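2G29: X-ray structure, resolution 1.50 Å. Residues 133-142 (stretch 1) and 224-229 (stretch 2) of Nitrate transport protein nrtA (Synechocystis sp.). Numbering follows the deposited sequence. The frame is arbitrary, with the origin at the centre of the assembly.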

ATOM      1  N   ASN A 133     -21.505 -14.969   4.162  1.00 17.08           N
ATOM      2  CA  ASN A 133     -22.062 -15.552   5.387  1.00 18.16           C
ATOM      3  C   ASN A 133     -22.213 -14.517   6.498  1.00 18.74           C
ATOM      4  O   ASN A 133     -22.827 -14.798   7.530  1.00 19.78           O
ATOM      5  CB  ASN A 133     -21.200 -16.707   5.891  1.00 19.56           C
ATOM      6  CG  ASN A 133     -21.310 -17.919   5.013  1.00 20.45           C
ATOM      7  OD1 ASN A 133     -22.298 -18.081   4.296  1.00 22.75           O
ATOM      8  ND2 ASN A 133     -20.311 -18.787   5.060  1.00 20.65           N
ATOM      9  N   TYR A 134     -21.675 -13.311   6.295  1.00 16.36           N
ATOM     10  CA  TYR A 134     -21.750 -12.277   7.324  1.00 15.19           C
ATOM     11  C   TYR A 134     -22.694 -11.159   6.949  1.00 14.85           C
ATOM     12  O   TYR A 134     -22.768 -10.137   7.636  1.00 15.19           O
ATOM     13  CB  TYR A 134     -20.343 -11.716   7.581  1.00 15.59           C
ATOM     14  CG  TYR A 134     -19.411 -12.769   8.095  1.00 15.36           C
ATOM     15  CD1 TYR A 134     -18.632 -13.521   7.225  1.00 16.12           C
ATOM     16  CD2 TYR A 134     -19.374 -13.080   9.450  1.00 16.88           C
ATOM     17  CE1 TYR A 134     -17.841 -14.561   7.678  1.00 14.51           C
ATOM     18  CE2 TYR A 134     -18.606 -14.105   9.927  1.00 16.74           C
ATOM     19  CZ  TYR A 134     -17.847 -14.849   9.055  1.00 16.13           C
ATOM     20  OH  TYR A 134     -17.141 -15.903   9.537  1.00 16.16           O
ATOM     21  N   LYS A 135     -23.432 -11.361   5.871  1.00 16.20           N
ATOM     22  CA  LYS A 135     -24.337 -10.313   5.415  1.00 18.15           C
ATOM     23  C   LYS A 135     -25.367  -9.846   6.444  1.00 18.56           C
ATOM     24  O   LYS A 135     -25.608  -8.655   6.558  1.00 19.66           O
ATOM     25  CB  LYS A 135     -25.039 -10.724   4.111  1.00 20.66           C
ATOM     26  CG  LYS A 135     -24.170 -10.471   2.868  1.00 24.09           C
ATOM     27  CD  LYS A 135     -24.985 -10.616   1.586  1.00 27.79           C
ATOM     28  CE  LYS A 135     -24.205 -10.182   0.346  1.00 29.85           C
ATOM     29  NZ  LYS A 135     -25.074 -10.194  -0.871  1.00 32.72           N
ATOM     30  N   ASP A 136     -25.946 -10.765   7.215  1.00 20.13           N
ATOM     31  CA  ASP A 136     -26.961 -10.349   8.177  1.00 21.45           C
ATOM     32  C   ASP A 136     -26.439  -9.409   9.261  1.00 20.32           C
ATOM     33  O   ASP A 136     -27.207  -8.608   9.814  1.00 20.45           O
ATOM     34  CB  ASP A 136     -27.625 -11.590   8.792  1.00 24.87           C
ATOM     35  CG  ASP A 136     -28.246 -12.496   7.728  1.00 30.13           C
ATOM     36  OD1 ASP A 136     -28.966 -11.964   6.852  1.00 33.74           O
ATOM     37  OD2 ASP A 136     -28.025 -13.734   7.754  1.00 33.47           O
ATOM     38  N   LEU A 137     -25.136  -9.492   9.555  1.00 18.77           N
ATOM     39  CA  LEU A 137     -24.507  -8.671  10.591  1.00 17.55           C
ATOM     40  C   LEU A 137     -24.225  -7.230  10.176  1.00 16.42           C
ATOM     41  O   LEU A 137     -23.964  -6.372  11.043  1.00 16.89           O
ATOM     42  CB  LEU A 137     -23.195  -9.324  11.068  1.00 17.71           C
ATOM     43  CG  LEU A 137     -23.323 -10.702  11.708  1.00 19.54           C
ATOM     44  CD1 LEU A 137     -21.953 -11.268  12.073  1.00 19.82           C
ATOM     45  CD2 LEU A 137     -24.170 -10.577  12.973  1.00 20.66           C
ATOM     46  N   LYS A 138     -24.253  -6.970   8.867  1.00 17.02           N
ATOM     47  CA  LYS A 138     -24.023  -5.627   8.352  1.00 17.53           C
ATOM     48  C   LYS A 138     -22.831  -4.938   9.034  1.00 16.18           C
ATOM     49  O   LYS A 138     -22.935  -3.816   9.544  1.00 17.43           O
ATOM     50  CB  LYS A 138     -25.302  -4.798   8.542  1.00 18.56           C
ATOM     51  CG  LYS A 138     -26.478  -5.361   7.738  1.00 20.97           C
ATOM     52  CD  LYS A 138     -27.754  -4.587   7.989  1.00 24.52           C
ATOM     53  CE  LYS A 138     -28.878  -5.093   7.099  1.00 26.57           C
ATOM     54  NZ  LYS A 138     -30.095  -4.248   7.245  1.00 30.86           N
ATOM     55  N   VAL A 139     -21.687  -5.616   9.014  1.00 14.91           N
ATOM     56  CA  VAL A 139     -20.516  -5.099   9.691  1.00 14.99           C
ATOM     57  C   VAL A 139     -19.850  -3.931   8.984  1.00 14.62           C
ATOM     58  O   VAL A 139     -19.703  -3.946   7.763  1.00 14.48           O
ATOM     59  CB  VAL A 139     -19.471  -6.243   9.902  1.00 13.88           C
ATOM     60  CG1 VAL A 139     -18.223  -5.714  10.622  1.00 15.34           C
ATOM     61  CG2 VAL A 139     -20.117  -7.408  10.691  1.00 18.17           C
ATOM     62  N   GLY A 140     -19.476  -2.922   9.772  1.00 14.33           N
ATOM     63  CA  GLY A 140     -18.769  -1.745   9.273  1.00 13.35           C
ATOM     64  C   GLY A 140     -17.427  -1.584   9.999  1.00 13.26           C
ATOM     65  O   GLY A 140     -16.688  -2.550  10.134  1.00 14.48           O
ATOM     66  N   THR A 141     -17.120  -0.384  10.491  1.00 14.99           N
ATOM     67  CA  THR A 141     -15.846  -0.177  11.170  1.00 14.90           C
ATOM     68  C   THR A 141     -15.794  -0.870  12.525  1.00 13.96           C
ATOM     69  O   THR A 141     -14.711  -1.118  13.031  1.00 15.01           O
ATOM     70  CB  THR A 141     -15.519   1.323  11.354  1.00 16.41           C
ATOM     71  OG1 THR A 141     -16.551   1.924  12.137  1.00 18.74           O
ATOM     72  CG2 THR A 141     -15.440   2.037   9.983  1.00 16.56           C
ATOM     73  N   ASP A 142     -16.950  -1.182  13.119  1.00 14.28           N
ATOM     74  CA  ASP A 142     -16.950  -1.891  14.409  1.00 14.45           C
ATOM     75  C   ASP A 142     -17.001  -3.404  14.144  1.00 15.69           C
ATOM     76  O   ASP A 142     -18.032  -3.977  13.805  1.00 15.16           O
ATOM     77  CB  ASP A 142     -18.145  -1.434  15.264  1.00 17.56           C
ATOM     78  CG  ASP A 142     -18.241  -2.177  16.579  1.00 19.68           C
ATOM     79  OD1 ASP A 142     -17.315  -2.935  16.938  1.00 18.16           O
ATOM     80  OD2 ASP A 142     -19.272  -2.014  17.277  1.00 23.92           O
ATOM     81  N   GLY A 224     -19.081 -11.242  -1.918  1.00 13.29           N
ATOM     82  CA  GLY A 224     -18.779 -10.742  -0.584  1.00 13.48           C
ATOM     83  C   GLY A 224     -19.259  -9.312  -0.497  1.00 14.12           C
ATOM     84  O   GLY A 224     -19.810  -8.794  -1.465  1.00 14.07           O
ATOM     85  N   TYR A 225     -19.131  -8.692   0.673  1.00 13.37           N
ATOM     86  CA  TYR A 225     -19.475  -7.275   0.812  1.00 12.80           C
ATOM     87  C   TYR A 225     -18.334  -6.555   1.533  1.00 12.62           C
ATOM     88  O   TYR A 225     -17.440  -7.182   2.087  1.00 13.10           O
ATOM     89  CB  TYR A 225     -20.815  -7.069   1.539  1.00 13.10           C
ATOM     90  CG  TYR A 225     -20.829  -7.320   3.031  1.00 12.68           C
ATOM     91  CD1 TYR A 225     -20.746  -6.255   3.929  1.00 13.44           C
ATOM     92  CD2 TYR A 225     -21.008  -8.613   3.541  1.00 13.02           C
ATOM     93  CE1 TYR A 225     -20.854  -6.464   5.295  1.00 14.86           C
ATOM     94  CE2 TYR A 225     -21.119  -8.837   4.904  1.00 14.48           C
ATOM     95  CZ  TYR A 225     -21.047  -7.766   5.781  1.00 12.93           C
ATOM     96  OH  TYR A 225     -21.195  -7.947   7.138  1.00 15.59           O
ATOM     97  N   GLN A 226     -18.348  -5.234   1.471  1.00 12.45           N
ATOM     98  CA  GLN A 226     -17.286  -4.445   2.062  1.00 12.44           C
ATOM     99  C   GLN A 226     -17.673  -3.836   3.380  1.00 12.23           C
ATOM    100  O   GLN A 226     -18.719  -3.204   3.482  1.00 12.99           O
ATOM    101  CB  GLN A 226     -16.845  -3.347   1.074  1.00 12.74           C
ATOM    102  CG  GLN A 226     -15.656  -2.499   1.586  1.00 12.59           C
ATOM    103  CD  GLN A 226     -14.837  -1.846   0.473  1.00 11.04           C
ATOM    104  OE1 GLN A 226     -13.843  -1.152   0.736  1.00 14.63           O
ATOM    105  NE2 GLN A 226     -15.224  -2.081  -0.751  1.00  8.61           N
ATOM    106  N   ALA A 227     -16.827  -4.046   4.382  1.00 12.96           N
ATOM    107  CA  ALA A 227     -17.042  -3.505   5.727  1.00 12.44           C
ATOM    108  C   ALA A 227     -16.612  -2.039   5.783  1.00 12.53           C
ATOM    109  O   ALA A 227     -17.293  -1.198   6.371  1.00 12.97           O
ATOM    110  CB  ALA A 227     -16.253  -4.341   6.750  1.00 11.72           C
ATOM    111  N   LEU A 228     -15.491  -1.718   5.133  1.00 12.57           N
ATOM    112  CA  LEU A 228     -14.977  -0.355   5.133  1.00 12.54           C
ATOM    113  C   LEU A 228     -13.889  -0.222   4.086  1.00 12.91           C
ATOM    114  O   LEU A 228     -13.356  -1.236   3.595  1.00 11.16           O
ATOM    115  CB  LEU A 228     -14.353  -0.020   6.506  1.00 13.37           C
ATOM    116  CG  LEU A 228     -13.182  -0.950   6.885  1.00 13.41           C
ATOM    117  CD1 LEU A 228     -11.855  -0.318   6.484  1.00 16.77           C
ATOM    118  CD2 LEU A 228     -13.205  -1.196   8.404  1.00 16.45           C
ATOM    119  N   THR A 229     -13.611   1.035   3.732  1.00 11.56           N
ATOM    120  CA  THR A 229     -12.494   1.398   2.869  1.00 11.66           C
ATOM    121  C   THR A 229     -11.499   1.970   3.894  1.00 12.90           C
ATOM    122  O   THR A 229     -11.872   2.636   4.868  1.00 11.64           O
ATOM    123  CB  THR A 229     -12.918   2.360   1.746  1.00 10.24           C
ATOM    124  OG1 THR A 229     -11.793   2.588   0.892  1.00 11.48           O
ATOM    125  CG2 THR A 229     -13.440   3.692   2.314  1.00 12.16           C
TER
HETATM  126  O   HOH W   1     -20.722  -2.702   5.577  1.00 31.28           O

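Tyr-225 dominates this contact: stretch 1 covers 120 Å² of it, out of 383 Å² buried in all when both sides are summed. Its CA-to-CB bond points toward stretch 1, and with chi1 at 73° (p) and chi2 at 99° the ring carries the hydroxyl to the backbone of the 3-10 segment and the loop that follows. Tyr-225 OH donates to Tyr-134 O at 2.7 Å and accepts from Val-139 N at 3.0 Å, with an angle of 163° at the hydrogen. Tyr-134 O also accepts from Leu-137 N, 3.1 Å away, so one carbonyl serves both the 3-10 turn and the tyrosine. A phenol suits this buried place because it joins a carbon-rich ring to a group that can donate and accept at once. The ring is packed as well as tethered: Lys-135 CG lies 3.7 Å from Tyr-225 CD2, and Tyr-134 CB lies 4.0 Å from Tyr-225 CE2. For Lys-135, the aliphatic part of the side chain makes this contact, while NZ extends well beyond it.

Ala-227, with 46 Å² covered, and Val-139, with 43 Å², anchor the second part of the interface, where stretch 2 turns a corner. Two CA-H...O contacts link the backbones here: Ala-227 CA to Val-139 O at 3.4 Å (143° at the hydrogen) and Gly-140 CA to Ala-227 O at 3.3 Å (146°). The CA atoms of Gly-140 and Ala-227 are accordingly only 4.3 Å apart. Water 1 bridges the two stretches, its oxygen 2.7 Å from Val-139 O and 2.9 Å from Gln-226 O. Val-139 also brings its CB within 3.7 Å of Tyr-225 OH, so its branched side chain packs beside the hydroxyl that its own amide engages. Beyond the corner, Leu-228 points toward stretch 1 and places CD2 4.0 Å from Thr-141 CA, extending the contact with apolar packing.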